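Local coordinates for protein predicted ATPase of the ABC class (Vibrio vulnificus, PDB 5D6A) that probably hydrolyses ATP as an ABC-class ATPase, and is captured here with the ATP analogue AMP-PNP bound, at residues Q38-Y43 with L146-R151; A92-G97 with T186-V191; M301-E306 with A344-E349; R462-S467 with Y517-H522. All blocks are in the same frame, centred on the assembly; numbering follows the deposited sequence.

Contact 1: Q38-Y43 with L146-R151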
loop_
_atom_site.group_PDB
_atom_site.type_symbol
_atom_site.label_atom_id
_atom_site.label_comp_id
_atom_site.label_asym_id
_atom_site.label_seq_id
_atom_site.Cartn_x
_atom_site.Cartn_y
_atom_site.Cartn_z
ATOM N N GLN A 38 -8.412 -29.975 -30.222
ATOM C CA GLN A 38 -8.916 -28.819 -30.961
ATOM C C GLN A 38 -8.445 -27.529 -30.291
ATOM O O GLN A 38 -7.884 -27.560 -29.196
ATOM C CB GLN A 38 -10.439 -28.854 -31.057
ATOM C CG GLN A 38 -10.969 -30.038 -31.849
ATOM C CD GLN A 38 -12.469 -29.982 -32.059
ATOM O OE1 GLN A 38 -13.144 -29.062 -31.593
ATOM N NE2 GLN A 38 -13.001 -30.968 -32.772
ATOM N N ASN A 39 -8.672 -26.401 -30.956
ATOM C CA ASN A 39 -8.259 -25.099 -30.433
ATOM C C ASN A 39 -8.938 -24.822 -29.089
ATOM O O ASN A 39 -10.088 -25.207 -28.878
ATOM C CB ASN A 39 -8.590 -23.997 -31.446
ATOM C CG ASN A 39 -7.941 -22.668 -31.107
ATOM O OD1 ASN A 39 -6.966 -22.609 -30.356
ATOM N ND2 ASN A 39 -8.463 -21.593 -31.684
ATOM N N TYR A 40 -8.224 -24.149 -28.186
ATOM C CA TYR A 40 -8.745 -23.845 -26.843
ATOM C C TYR A 40 -10.079 -23.102 -26.899
ATOM O O TYR A 40 -10.877 -23.161 -25.962
ATOM C CB TYR A 40 -7.728 -23.017 -26.051
ATOM C CG TYR A 40 -7.994 -22.978 -24.562
ATOM C CD1 TYR A 40 -7.556 -24.011 -23.739
ATOM C CD2 TYR A 40 -8.666 -21.912 -23.975
ATOM C CE1 TYR A 40 -7.787 -23.989 -22.376
ATOM C CE2 TYR A 40 -8.898 -21.881 -22.609
ATOM C CZ TYR A 40 -8.456 -22.924 -21.816
ATOM O OH TYR A 40 -8.674 -22.912 -20.458
ATOM N N ARG A 41 -10.304 -22.398 -28.003
ATOM C CA ARG A 41 -11.539 -21.657 -28.216
ATOM C C ARG A 41 -12.752 -22.589 -28.153
ATOM O O ARG A 41 -13.839 -22.179 -27.743
ATOM C CB ARG A 41 -11.493 -20.971 -29.586
ATOM C CG ARG A 41 -12.648 -20.025 -29.861
ATOM C CD ARG A 41 -12.596 -19.492 -31.283
ATOM N NE ARG A 41 -13.634 -18.490 -31.515
ATOM C CZ ARG A 41 -14.915 -18.763 -31.762
ATOM N NH1 ARG A 41 -15.349 -20.021 -31.795
ATOM N NH2 ARG A 41 -15.774 -17.768 -31.958
ATOM N N ALA A 42 -12.550 -23.844 -28.553
ATOM C CA ALA A 42 -13.623 -24.844 -28.580
ATOM C C ALA A 42 -14.331 -25.076 -27.236
ATOM O O ALA A 42 -15.467 -25.553 -27.219
ATOM C CB ALA A 42 -13.099 -26.163 -29.133
ATOM N N TYR A 43 -13.677 -24.756 -26.117
ATOM C CA TYR A 43 -14.321 -24.925 -24.804
ATOM C C TYR A 43 -15.643 -24.157 -24.688
ATOM O O TYR A 43 -16.493 -24.509 -23.871
ATOM C CB TYR A 43 -13.398 -24.520 -23.645
ATOM C CG TYR A 43 -12.430 -25.588 -23.173
ATOM C CD1 TYR A 43 -12.896 -26.734 -22.535
ATOM C CD2 TYR A 43 -11.053 -25.421 -23.290
ATOM C CE1 TYR A 43 -12.024 -27.705 -22.073
ATOM C CE2 TYR A 43 -10.173 -26.386 -22.826
ATOM C CZ TYR A 43 -10.664 -27.526 -22.220
ATOM O OH TYR A 43 -9.797 -28.488 -21.756
ATOM N N LEU A 146 -9.413 -24.922 -16.846
ATOM C CA LEU A 146 -9.462 -25.906 -17.930
ATOM C C LEU A 146 -8.071 -26.151 -18.533
ATOM O O LEU A 146 -7.389 -25.201 -18.923
ATOM C CB LEU A 146 -10.450 -25.449 -19.008
ATOM C CG LEU A 146 -11.895 -25.243 -18.528
ATOM C CD1 LEU A 146 -12.759 -24.670 -19.637
ATOM C CD2 LEU A 146 -12.492 -26.542 -18.005
ATOM N N PRO A 147 -7.656 -27.432 -18.619
ATOM C CA PRO A 147 -6.330 -27.811 -19.108
ATOM C C PRO A 147 -6.175 -27.867 -20.625
ATOM O O PRO A 147 -7.160 -27.884 -21.364
ATOM C CB PRO A 147 -6.151 -29.213 -18.531
ATOM C CG PRO A 147 -7.529 -29.776 -18.550
ATOM C CD PRO A 147 -8.461 -28.621 -18.281
ATOM N N ALA A 148 -4.919 -27.916 -21.061
ATOM C CA ALA A 148 -4.573 -27.973 -22.472
ATOM C C ALA A 148 -3.065 -28.157 -22.613
ATOM O O ALA A 148 -2.313 -27.871 -21.680
ATOM C CB ALA A 148 -5.018 -26.698 -23.176
ATOM N N GLU A 149 -2.631 -28.635 -23.779
ATOM C CA GLU A 149 -1.201 -28.836 -24.047
ATOM C C GLU A 149 -0.638 -27.584 -24.721
ATOM O O GLU A 149 -0.209 -27.614 -25.875
ATOM C CB GLU A 149 -0.964 -30.096 -24.901
ATOM C CG GLU A 149 -1.724 -30.140 -26.224
ATOM C CD GLU A 149 -1.405 -31.366 -27.064
ATOM O OE1 GLU A 149 -0.668 -32.253 -26.583
ATOM O OE2 GLU A 149 -1.896 -31.445 -28.213
ATOM N N GLY A 150 -0.635 -26.484 -23.975
ATOM C CA GLY A 150 -0.179 -25.199 -24.490
ATOM C C GLY A 150 -1.396 -24.427 -24.959
ATOM O O GLY A 150 -1.673 -23.327 -24.476
ATOM N N ARG A 151 -2.125 -25.017 -25.905
ATOM C CA ARG A 151 -3.345 -24.402 -26.432
ATOM C C ARG A 151 -4.351 -25.461 -26.898
ATOM O O ARG A 151 -5.555 -25.220 -26.886
ATOM C CB ARG A 151 -3.009 -23.472 -27.593
ATOM C CG ARG A 151 -4.106 -22.480 -27.960
ATOM C CD ARG A 151 -4.247 -21.402 -26.894
ATOM N NE ARG A 151 -5.119 -20.309 -27.320
ATOM C CZ ARG A 151 -5.356 -19.208 -26.607
ATOM N NH1 ARG A 151 -6.163 -18.270 -27.089
ATOM N NH2 ARG A 151 -4.788 -19.035 -25.416
#
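Tyr40 and Tyr43 lie in one short 3-10 segment of the N-terminal region and send their hydroxyls to neighbouring backbone carbonyls of 146-151, where the weakly bonded strand 148-149 pairs antiparallel with 152-153. Tyrosine suits both places: its ring packs in the interior, and the phenol at its far end can meet a backbone oxygen there.

Tyr43 OH donates to Pro147 O at 2.7 Å, in the carbonyl plane, with a C=O...O angle of 149°. Tyr40 OH lies 3.0 Å from Leu146 O, though this hydroxyl could turn its proton to a different acceptor. Arg151 directs its polar end elsewhere, to a salt bridge with Asp65.

The apolar contacts use the rest of the two rings. Leu146 CD1 sits over one face of Tyr43, 3.8 Å from the ring centroid, as a CH-pi contact, while Tyr43 itself lays CD2 over a face of Tyr40. On the other flank, the aliphatic part of Arg151 passes Tyr40 CB. A chi1 of -164° swings the Tyr40 ring away from its own backbone nitrogen, and the ring edge meets the small Ala148, whose CB is 3.7 Å from Tyr40 CD1.

Contact 2: A92-G97 with T186-V191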
loop_
_atom_site.group_PDB
_atom_site.type_symbol
_atom_site.label_atom_id
_atom_site.label_comp_id
_atom_site.label_asym_id
_atom_site.label_seq_id
_atom_site.Cartn_x
_atom_site.Cartn_y
_atom_site.Cartn_z
ATOM N N ALA A 92 -29.559 -17.524 11.576
ATOM C CA ALA A 92 -28.846 -17.060 10.388
ATOM C C ALA A 92 -27.329 -17.127 10.578
ATOM O O ALA A 92 -26.589 -17.380 9.626
ATOM C CB ALA A 92 -29.272 -15.644 10.036
ATOM N N ALA A 93 -26.876 -16.897 11.810
ATOM C CA ALA A 93 -25.448 -16.938 12.122
ATOM C C ALA A 93 -24.943 -18.371 12.118
ATOM O O ALA A 93 -23.813 -18.631 11.712
ATOM C CB ALA A 93 -25.175 -16.285 13.467
ATOM N N PHE A 94 -25.778 -19.297 12.583
ATOM C CA PHE A 94 -25.417 -20.710 12.602
ATOM C C PHE A 94 -25.265 -21.194 11.160
ATOM O O PHE A 94 -24.365 -21.977 10.848
ATOM C CB PHE A 94 -26.488 -21.529 13.329
ATOM C CG PHE A 94 -26.114 -22.970 13.553
ATOM C CD1 PHE A 94 -26.291 -23.917 12.553
ATOM C CD2 PHE A 94 -25.606 -23.384 14.776
ATOM C CE1 PHE A 94 -25.952 -25.244 12.763
ATOM C CE2 PHE A 94 -25.268 -24.709 14.993
ATOM C CZ PHE A 94 -25.443 -25.642 13.985
ATOM N N GLN A 95 -26.148 -20.713 10.284
ATOM C CA GLN A 95 -26.108 -21.080 8.873
ATOM C C GLN A 95 -24.918 -20.417 8.193
ATOM O O GLN A 95 -24.379 -20.946 7.226
ATOM C CB GLN A 95 -27.398 -20.668 8.171
ATOM C CG GLN A 95 -28.651 -21.234 8.814
ATOM C CD GLN A 95 -29.913 -20.864 8.066
ATOM O OE1 GLN A 95 -29.959 -20.924 6.838
ATOM N NE2 GLN A 95 -30.955 -20.506 8.805
ATOM N N LEU A 96 -24.517 -19.257 8.705
ATOM C CA LEU A 96 -23.376 -18.528 8.163
ATOM C C LEU A 96 -22.117 -19.387 8.299
ATOM O O LEU A 96 -21.310 -19.477 7.373
ATOM C CB LEU A 96 -23.195 -17.198 8.899
ATOM C CG LEU A 96 -22.167 -16.211 8.351
ATOM C CD1 LEU A 96 -22.537 -15.782 6.944
ATOM C CD2 LEU A 96 -22.067 -14.995 9.261
ATOM N N GLY A 97 -21.965 -20.022 9.455
ATOM C CA GLY A 97 -20.819 -20.891 9.708
ATOM C C GLY A 97 -20.896 -22.164 8.883
ATOM O O GLY A 97 -19.890 -22.631 8.348
ATOM N N THR A 186 -19.300 -27.562 16.032
ATOM C CA THR A 186 -18.389 -26.658 16.731
ATOM C C THR A 186 -18.156 -25.373 15.937
ATOM O O THR A 186 -18.140 -24.278 16.498
ATOM C CB THR A 186 -17.023 -27.327 16.983
ATOM O OG1 THR A 186 -17.207 -28.528 17.743
ATOM C CG2 THR A 186 -16.083 -26.385 17.738
ATOM N N HIS A 187 -17.980 -25.516 14.628
ATOM C CA HIS A 187 -17.731 -24.374 13.758
ATOM C C HIS A 187 -18.944 -23.438 13.751
ATOM O O HIS A 187 -18.811 -22.231 13.959
ATOM C CB HIS A 187 -17.419 -24.860 12.342
ATOM C CG HIS A 187 -16.856 -23.804 11.448
ATOM N ND1 HIS A 187 -15.501 -23.594 11.311
ATOM C CD2 HIS A 187 -17.461 -22.902 10.640
ATOM C CE1 HIS A 187 -15.295 -22.606 10.459
ATOM N NE2 HIS A 187 -16.467 -22.168 10.038
ATOM N N CYS A 188 -20.125 -24.009 13.530
ATOM C CA CYS A 188 -21.370 -23.239 13.499
ATOM C C CYS A 188 -21.719 -22.630 14.855
ATOM O O CYS A 188 -22.316 -21.557 14.923
ATOM C CB CYS A 188 -22.530 -24.125 13.044
ATOM S SG CYS A 188 -22.314 -24.840 11.401
ATOM N N GLN A 189 -21.355 -23.325 15.929
ATOM C CA GLN A 189 -21.649 -22.855 17.284
ATOM C C GLN A 189 -20.822 -21.642 17.682
ATOM O O GLN A 189 -21.333 -20.730 18.324
ATOM C CB GLN A 189 -21.444 -23.981 18.292
ATOM C CG GLN A 189 -22.475 -25.086 18.178
ATOM C CD GLN A 189 -22.088 -26.326 18.953
ATOM O OE1 GLN A 189 -21.116 -26.324 19.712
ATOM N NE2 GLN A 189 -22.844 -27.397 18.761
ATOM N N VAL A 190 -19.549 -21.631 17.304
ATOM C CA VAL A 190 -18.682 -20.501 17.626
ATOM C C VAL A 190 -19.160 -19.253 16.894
ATOM O O VAL A 190 -19.135 -18.157 17.452
ATOM C CB VAL A 190 -17.205 -20.792 17.291
ATOM C CG1 VAL A 190 -16.351 -19.545 17.472
ATOM C CG2 VAL A 190 -16.678 -21.920 18.167
ATOM N N VAL A 191 -19.604 -19.419 15.652
ATOM C CA VAL A 191 -20.106 -18.289 14.868
ATOM C C VAL A 191 -21.427 -17.801 15.450
ATOM O O VAL A 191 -21.660 -16.597 15.545
ATOM C CB VAL A 191 -20.291 -18.652 13.381
ATOM C CG1 VAL A 191 -20.880 -17.473 12.613
ATOM C CG2 VAL A 191 -18.961 -19.070 12.770
#
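Cys188 places its CB over the centre of one face of the Phe94 ring, 3.3 Å from the centroid and 10° off the ring normal. This CH-pi contact is joined by the sulfur: SG stands 4.2 Å from the same centroid, over the same face. The CB of Phe94 heads away from the partner helix, but with CG anti to the backbone nitrogen (chi1 -173°) the ring swings back to cover Cys188, beside Trp86 and Leu87.

Backbone packing centres on Gly97. The axes of the segments 92-97 and 186-191 approach to 7.4 Å, with 136° between their N-to-C directions, a close helix-helix crossing that joins a helix of the N-terminal family region to one of the P-loop family region. Gly97 has no side chain to hold the helices apart, and its CA comes within 4.5 Å of Cys188 CA.

The branched Val191 packs around this point. Its two methyls diverge over the facing side of helix 92-109, CG2 reaching Gly97 CA and CG1 reaching both Ala93 O and Leu96 CD2.

His187 brings its CD2 carbon 3.4 Å from Gly97 O, while its polar NE2 is hydrogen-bonded to Asp100, further along the first helix.

Contact 3: M301-E306 with A344-E349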
loop_
_atom_site.group_PDB
_atom_site.type_symbol
_atom_site.label_atom_id
_atom_site.label_comp_id
_atom_site.label_asym_id
_atom_site.label_seq_id
_atom_site.Cartn_x
_atom_site.Cartn_y
_atom_site.Cartn_z
HETATM N N MSE A 301 -15.491 2.220 12.624
HETATM C CA MSE A 301 -14.589 2.621 11.544
HETATM C C MSE A 301 -13.310 3.190 12.077
HETATM O O MSE A 301 -13.326 4.131 12.867
HETATM C CB MSE A 301 -15.280 3.697 10.702
HETATM C CG MSE A 301 -14.374 4.342 9.645
HETATM SE SE MSE A 301 -13.774 3.031 8.295
HETATM C CE MSE A 301 -15.529 2.676 7.482
ATOM N N LYS A 302 -12.185 2.631 11.644
ATOM C CA LYS A 302 -10.893 3.143 12.060
ATOM C C LYS A 302 -10.484 4.215 11.078
ATOM O O LYS A 302 -10.437 3.982 9.873
ATOM C CB LYS A 302 -9.831 2.044 12.128
ATOM C CG LYS A 302 -8.476 2.543 12.619
ATOM C CD LYS A 302 -7.595 1.388 13.063
ATOM C CE LYS A 302 -6.263 1.840 13.651
ATOM N NZ LYS A 302 -5.367 2.502 12.662
ATOM N N ILE A 303 -10.206 5.400 11.603
ATOM C CA ILE A 303 -9.806 6.511 10.767
ATOM C C ILE A 303 -8.343 6.835 11.027
ATOM O O ILE A 303 -7.853 6.707 12.147
ATOM C CB ILE A 303 -10.704 7.750 10.990
ATOM C CG1 ILE A 303 -10.581 8.283 12.420
ATOM C CG2 ILE A 303 -12.158 7.407 10.690
ATOM C CD1 ILE A 303 -11.435 9.504 12.686
ATOM N N ARG A 304 -7.657 7.236 9.966
ATOM C CA ARG A 304 -6.249 7.585 10.023
ATOM C C ARG A 304 -6.012 8.690 9.012
ATOM O O ARG A 304 -6.949 9.151 8.356
ATOM C CB ARG A 304 -5.381 6.367 9.696
ATOM C CG ARG A 304 -5.638 5.762 8.321
ATOM C CD ARG A 304 -4.756 4.550 8.073
ATOM N NE ARG A 304 -3.335 4.890 8.094
ATOM C CZ ARG A 304 -2.346 4.001 8.028
ATOM N NH1 ARG A 304 -1.086 4.414 8.060
ATOM N NH2 ARG A 304 -2.606 2.698 7.937
ATOM N N ALA A 305 -4.761 9.114 8.881
ATOM C CA ALA A 305 -4.426 10.160 7.932
ATOM C C ALA A 305 -4.164 9.567 6.552
ATOM O O ALA A 305 -3.493 8.546 6.424
ATOM C CB ALA A 305 -3.211 10.934 8.414
ATOM N N GLU A 306 -4.732 10.202 5.532
ATOM C CA GLU A 306 -4.520 9.818 4.138
ATOM C C GLU A 306 -3.860 10.959 3.400
ATOM O O GLU A 306 -4.155 12.126 3.640
ATOM C CB GLU A 306 -5.823 9.445 3.429
ATOM C CG GLU A 306 -6.156 7.969 3.471
ATOM C CD GLU A 306 -7.417 7.636 2.691
ATOM O OE1 GLU A 306 -7.309 7.027 1.603
ATOM O OE2 GLU A 306 -8.517 8.014 3.148
ATOM N N ALA A 344 -10.088 14.663 8.964
ATOM C CA ALA A 344 -11.304 15.389 9.333
ATOM C C ALA A 344 -12.443 14.972 8.403
ATOM O O ALA A 344 -13.572 14.727 8.842
ATOM C CB ALA A 344 -11.073 16.891 9.248
ATOM N N ALA A 345 -12.130 14.892 7.112
ATOM C CA ALA A 345 -13.098 14.475 6.115
ATOM C C ALA A 345 -13.570 13.064 6.426
ATOM O O ALA A 345 -14.770 12.812 6.480
ATOM C CB ALA A 345 -12.487 14.541 4.727
ATOM N N TRP A 346 -12.622 12.154 6.654
ATOM C CA TRP A 346 -12.941 10.758 6.964
ATOM C C TRP A 346 -13.891 10.718 8.155
ATOM O O TRP A 346 -14.887 9.991 8.156
ATOM C CB TRP A 346 -11.677 9.973 7.340
ATOM C CG TRP A 346 -11.823 8.472 7.228
ATOM C CD1 TRP A 346 -12.972 7.738 7.364
ATOM C CD2 TRP A 346 -10.766 7.522 7.061
ATOM N NE1 TRP A 346 -12.700 6.401 7.223
ATOM C CE2 TRP A 346 -11.353 6.239 7.048
ATOM C CE3 TRP A 346 -9.387 7.631 6.890
ATOM C CZ2 TRP A 346 -10.605 5.077 6.876
ATOM C CZ3 TRP A 346 -8.646 6.476 6.722
ATOM C CH2 TRP A 346 -9.256 5.218 6.718
ATOM N N LEU A 347 -13.565 11.508 9.175
ATOM C CA LEU A 347 -14.371 11.565 10.386
ATOM C C LEU A 347 -15.814 11.926 10.055
ATOM O O LEU A 347 -16.737 11.179 10.384
ATOM C CB LEU A 347 -13.767 12.565 11.380
ATOM C CG LEU A 347 -14.501 12.787 12.706
ATOM C CD1 LEU A 347 -14.793 11.478 13.413
ATOM C CD2 LEU A 347 -13.684 13.699 13.605
ATOM N N GLN A 348 -15.997 13.055 9.378
ATOM C CA GLN A 348 -17.329 13.517 9.005
ATOM C C GLN A 348 -18.067 12.477 8.161
ATOM O O GLN A 348 -19.255 12.235 8.368
ATOM C CB GLN A 348 -17.240 14.832 8.235
ATOM C CG GLN A 348 -18.593 15.473 7.971
ATOM C CD GLN A 348 -19.314 15.861 9.251
ATOM O OE1 GLN A 348 -18.698 16.323 10.215
ATOM N NE2 GLN A 348 -20.629 15.692 9.259
ATOM N N GLU A 349 -17.356 11.868 7.214
ATOM C CA GLU A 349 -17.939 10.848 6.342
ATOM C C GLU A 349 -18.467 9.662 7.136
ATOM O O GLU A 349 -19.484 9.073 6.775
ATOM C CB GLU A 349 -16.912 10.372 5.312
ATOM C CG GLU A 349 -16.567 11.415 4.257
ATOM C CD GLU A 349 -15.363 11.037 3.401
ATOM O OE1 GLU A 349 -14.595 10.129 3.791
ATOM O OE2 GLU A 349 -15.172 11.666 2.339
#
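Ile303 and Trp346 bring their CA atoms to 6.5 Å where the chain leaving edge strand 301-302 passes helix 339-352. Strand 301-302 and its parallel neighbour 357-361 are linked through that helix, a beta-alpha-beta crossover of the P-loop domain with a long insertion ahead of the helix, and the contact packs the helix against the edge of the sheet. No hydrogen bond crosses between the two segments; the buried indole of Trp346 does most of the work.

Several kinds of atom surround that indole. Ile303 CG2 lies over one face, 3.5 Å from the centroid of the five-membered ring and 12° off its normal, a CH-pi contact. Branching at CB serves Ile303 well: CG1 takes the crowded position between backbone nitrogen and carbonyl carbon (chi1 63°), which leaves CG2 for the indole and carries CD1 to Leu347 CD1, 4.0 Å away. Lys302 O lies above the plane toward the rim. Met301, present as selenomethionine, comes to the ring edge in a Met-aromatic contact, its chain bent so that SE is 4.8 Å from the five-membered ring centroid.

At the six-membered ring, Arg304 runs alongside, pointing the same way, and touches with its aliphatic stem, CG lying 3.5 Å from CZ3 of Trp346. Glu306 directs its charge to Arg565, which also makes a cation-pi contact with Trp346; the indole, the carboxylate and this arginine thus form one cluster. Within it, Glu306 OE2 remains 3.9 Å from Trp346 CE3.

Contact 4: R462-S467 with Y517-H522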
loop_
_atom_site.group_PDB
_atom_site.type_symbol
_atom_site.label_atom_id
_atom_site.label_comp_id
_atom_site.label_asym_id
_atom_site.label_seq_id
_atom_site.Cartn_x
_atom_site.Cartn_y
_atom_site.Cartn_z
ATOM N N ARG A 462 -24.967 14.106 1.973
ATOM C CA ARG A 462 -24.773 14.572 0.606
ATOM C C ARG A 462 -25.537 13.655 -0.329
ATOM O O ARG A 462 -25.558 12.440 -0.132
ATOM C CB ARG A 462 -23.298 14.509 0.214
ATOM C CG ARG A 462 -22.356 15.376 1.030
ATOM C CD ARG A 462 -20.917 14.945 0.775
ATOM N NE ARG A 462 -20.693 13.572 1.238
ATOM C CZ ARG A 462 -19.600 12.850 0.996
ATOM N NH1 ARG A 462 -18.600 13.344 0.273
ATOM N NH2 ARG A 462 -19.514 11.613 1.468
ATOM N N ALA A 463 -26.159 14.231 -1.347
ATOM C CA ALA A 463 -26.873 13.430 -2.323
ATOM C C ALA A 463 -25.860 12.851 -3.311
ATOM O O ALA A 463 -24.862 13.497 -3.628
ATOM C CB ALA A 463 -27.909 14.274 -3.046
ATOM N N LEU A 464 -26.109 11.634 -3.784
ATOM C CA LEU A 464 -25.228 10.980 -4.749
ATOM C C LEU A 464 -25.880 10.966 -6.127
ATOM O O LEU A 464 -27.076 10.711 -6.244
ATOM C CB LEU A 464 -24.940 9.540 -4.316
ATOM C CG LEU A 464 -24.083 8.681 -5.256
ATOM C CD1 LEU A 464 -22.690 9.268 -5.432
ATOM C CD2 LEU A 464 -23.995 7.257 -4.734
ATOM N N HIS A 465 -25.092 11.239 -7.167
ATOM C CA HIS A 465 -25.603 11.217 -8.535
ATOM C C HIS A 465 -25.483 9.776 -9.034
ATOM O O HIS A 465 -24.550 9.440 -9.766
ATOM C CB HIS A 465 -24.798 12.148 -9.445
ATOM C CG HIS A 465 -25.479 12.464 -10.742
ATOM N ND1 HIS A 465 -25.486 13.726 -11.294
ATOM C CD2 HIS A 465 -26.237 11.696 -11.558
ATOM C CE1 HIS A 465 -26.177 13.711 -12.419
ATOM N NE2 HIS A 465 -26.649 12.491 -12.598
ATOM N N CYS A 466 -26.429 8.928 -8.638
ATOM C CA CYS A 466 -26.417 7.509 -9.014
ATOM C C CYS A 466 -26.265 7.239 -10.515
ATOM O O CYS A 466 -25.590 6.291 -10.905
ATOM C CB CYS A 466 -27.680 6.817 -8.506
ATOM S SG CYS A 466 -27.847 6.828 -6.711
ATOM N N SER A 467 -26.882 8.068 -11.349
ATOM C CA SER A 467 -26.813 7.879 -12.799
ATOM C C SER A 467 -25.445 8.227 -13.408
ATOM O O SER A 467 -25.116 7.754 -14.497
ATOM C CB SER A 467 -27.901 8.696 -13.495
ATOM O OG SER A 467 -27.699 10.083 -13.316
ATOM N N TYR A 517 -22.500 -0.840 -9.375
ATOM C CA TYR A 517 -23.151 -1.218 -10.627
ATOM C C TYR A 517 -24.668 -1.113 -10.506
ATOM O O TYR A 517 -25.341 -0.726 -11.456
ATOM C CB TYR A 517 -22.743 -2.644 -11.032
ATOM C CG TYR A 517 -23.358 -3.129 -12.332
ATOM C CD1 TYR A 517 -22.788 -2.802 -13.560
ATOM C CD2 TYR A 517 -24.501 -3.925 -12.332
ATOM C CE1 TYR A 517 -23.343 -3.243 -14.750
ATOM C CE2 TYR A 517 -25.065 -4.373 -13.517
ATOM C CZ TYR A 517 -24.484 -4.029 -14.725
ATOM O OH TYR A 517 -25.042 -4.468 -15.904
ATOM N N GLN A 518 -25.196 -1.455 -9.334
ATOM C CA GLN A 518 -26.640 -1.390 -9.096
ATOM C C GLN A 518 -27.106 0.043 -8.882
ATOM O O GLN A 518 -28.197 0.413 -9.319
ATOM C CB GLN A 518 -27.044 -2.267 -7.908
ATOM C CG GLN A 518 -26.830 -3.751 -8.154
ATOM C CD GLN A 518 -27.283 -4.612 -6.996
ATOM O OE1 GLN A 518 -27.988 -4.150 -6.097
ATOM N NE2 GLN A 518 -26.889 -5.879 -7.018
ATOM N N LEU A 519 -26.283 0.846 -8.209
ATOM C CA LEU A 519 -26.608 2.251 -7.984
ATOM C C LEU A 519 -26.740 2.953 -9.331
ATOM O O LEU A 519 -27.580 3.830 -9.502
ATOM C CB LEU A 519 -25.526 2.940 -7.146
ATOM C CG LEU A 519 -25.305 2.447 -5.710
ATOM C CD1 LEU A 519 -24.099 3.143 -5.097
ATOM C CD2 LEU A 519 -26.542 2.656 -4.848
ATOM N N ALA A 520 -25.914 2.534 -10.287
ATOM C CA ALA A 520 -25.908 3.109 -11.633
ATOM C C ALA A 520 -27.203 2.887 -12.415
ATOM O O ALA A 520 -27.468 3.603 -13.378
ATOM C CB ALA A 520 -24.733 2.555 -12.424
ATOM N N GLN A 521 -28.004 1.906 -12.003
ATOM C CA GLN A 521 -29.255 1.585 -12.687
ATOM C C GLN A 521 -30.390 2.552 -12.350
ATOM O O GLN A 521 -31.416 2.553 -13.026
ATOM C CB GLN A 521 -29.699 0.163 -12.326
ATOM C CG GLN A 521 -28.648 -0.915 -12.559
ATOM C CD GLN A 521 -28.244 -1.069 -14.016
ATOM O OE1 GLN A 521 -29.048 -0.865 -14.918
ATOM N NE2 GLN A 521 -26.997 -1.461 -14.245
ATOM N N HIS A 522 -30.207 3.373 -11.316
ATOM C CA HIS A 522 -31.250 4.306 -10.874
ATOM C C HIS A 522 -31.292 5.619 -11.651
ATOM O O HIS A 522 -30.261 6.138 -12.087
ATOM C CB HIS A 522 -31.134 4.554 -9.373
ATOM C CG HIS A 522 -31.453 3.346 -8.552
ATOM N ND1 HIS A 522 -30.523 2.366 -8.277
ATOM C CD2 HIS A 522 -32.606 2.946 -7.967
ATOM C CE1 HIS A 522 -31.086 1.419 -7.549
ATOM N NE2 HIS A 522 -32.351 1.746 -7.346
#
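The central strand of a small three-stranded antiparallel sheet, 463-465 between 525-526 and 571-572, leads into Cys466, which packs against the type I beta turn from Leu519 to His522 at the C-terminal side of helix 506-519. The contact therefore ties that sheet to a helix of the C-terminal region, with helix 529-536 also touching Leu464, Cys466 and Leu519.

The hydrophobic part is small. Leu464 and Leu519 cross at about a right angle, their methyls CD2 and CD1 4.1 Å apart. Leucine at both places gives branched ends that can meet between strand and helix.

Backbone atoms make up much of the remainder. Cys466 turns its CB toward the helix, where it lies 3.2 Å from Leu519 O; a small side chain fits beside this carbonyl at the end of the helix. In return, Cys466 O receives the CA-H of Ala520 at 3.3 Å, nearly straight with 171° at the hydrogen. Cys466 O and Leu519 O, both acceptors, are not bonded to each other; Leu519 O accepts the turn bond from His522 N. The CB of Ala520 points largely away from the strand segment while its CA faces Cys466 O, and its side chain touches Leu469 of helix 468-475, the helix that follows Ser467.

At the far end of the turn, His522 sends its imidazole away from the strand, and ND1 makes a weak bond to Gln518 O at 3.2 Å. Its backbone stays close, and Ser467 CB lies 3.8 Å from His522 O.

Overall arrangement
Contacts 3 and 4 are neighbours, their centres 23 Å apart, and they touch where Glu349 CG packs 4.1 Å from Arg462 NH2; this joins helix 339-352 to the chain entering strand 463-465. Contact 3 lies near a bound AMP-PNP without touching it: the side chain of Lys302 is about 8 Å away, and that of Glu306 about 11 Å from a sodium ion. Contacts 1 and 2 alternate along the chain, yet their centres are 41 Å apart. Contact 1 is peripheral, 49 Å between centres from contact 3 on the opposite side of the chain's centre. The second subunit packs on both: its Arg151 at contact 1, its Asp363 on Ala305 at contact 3.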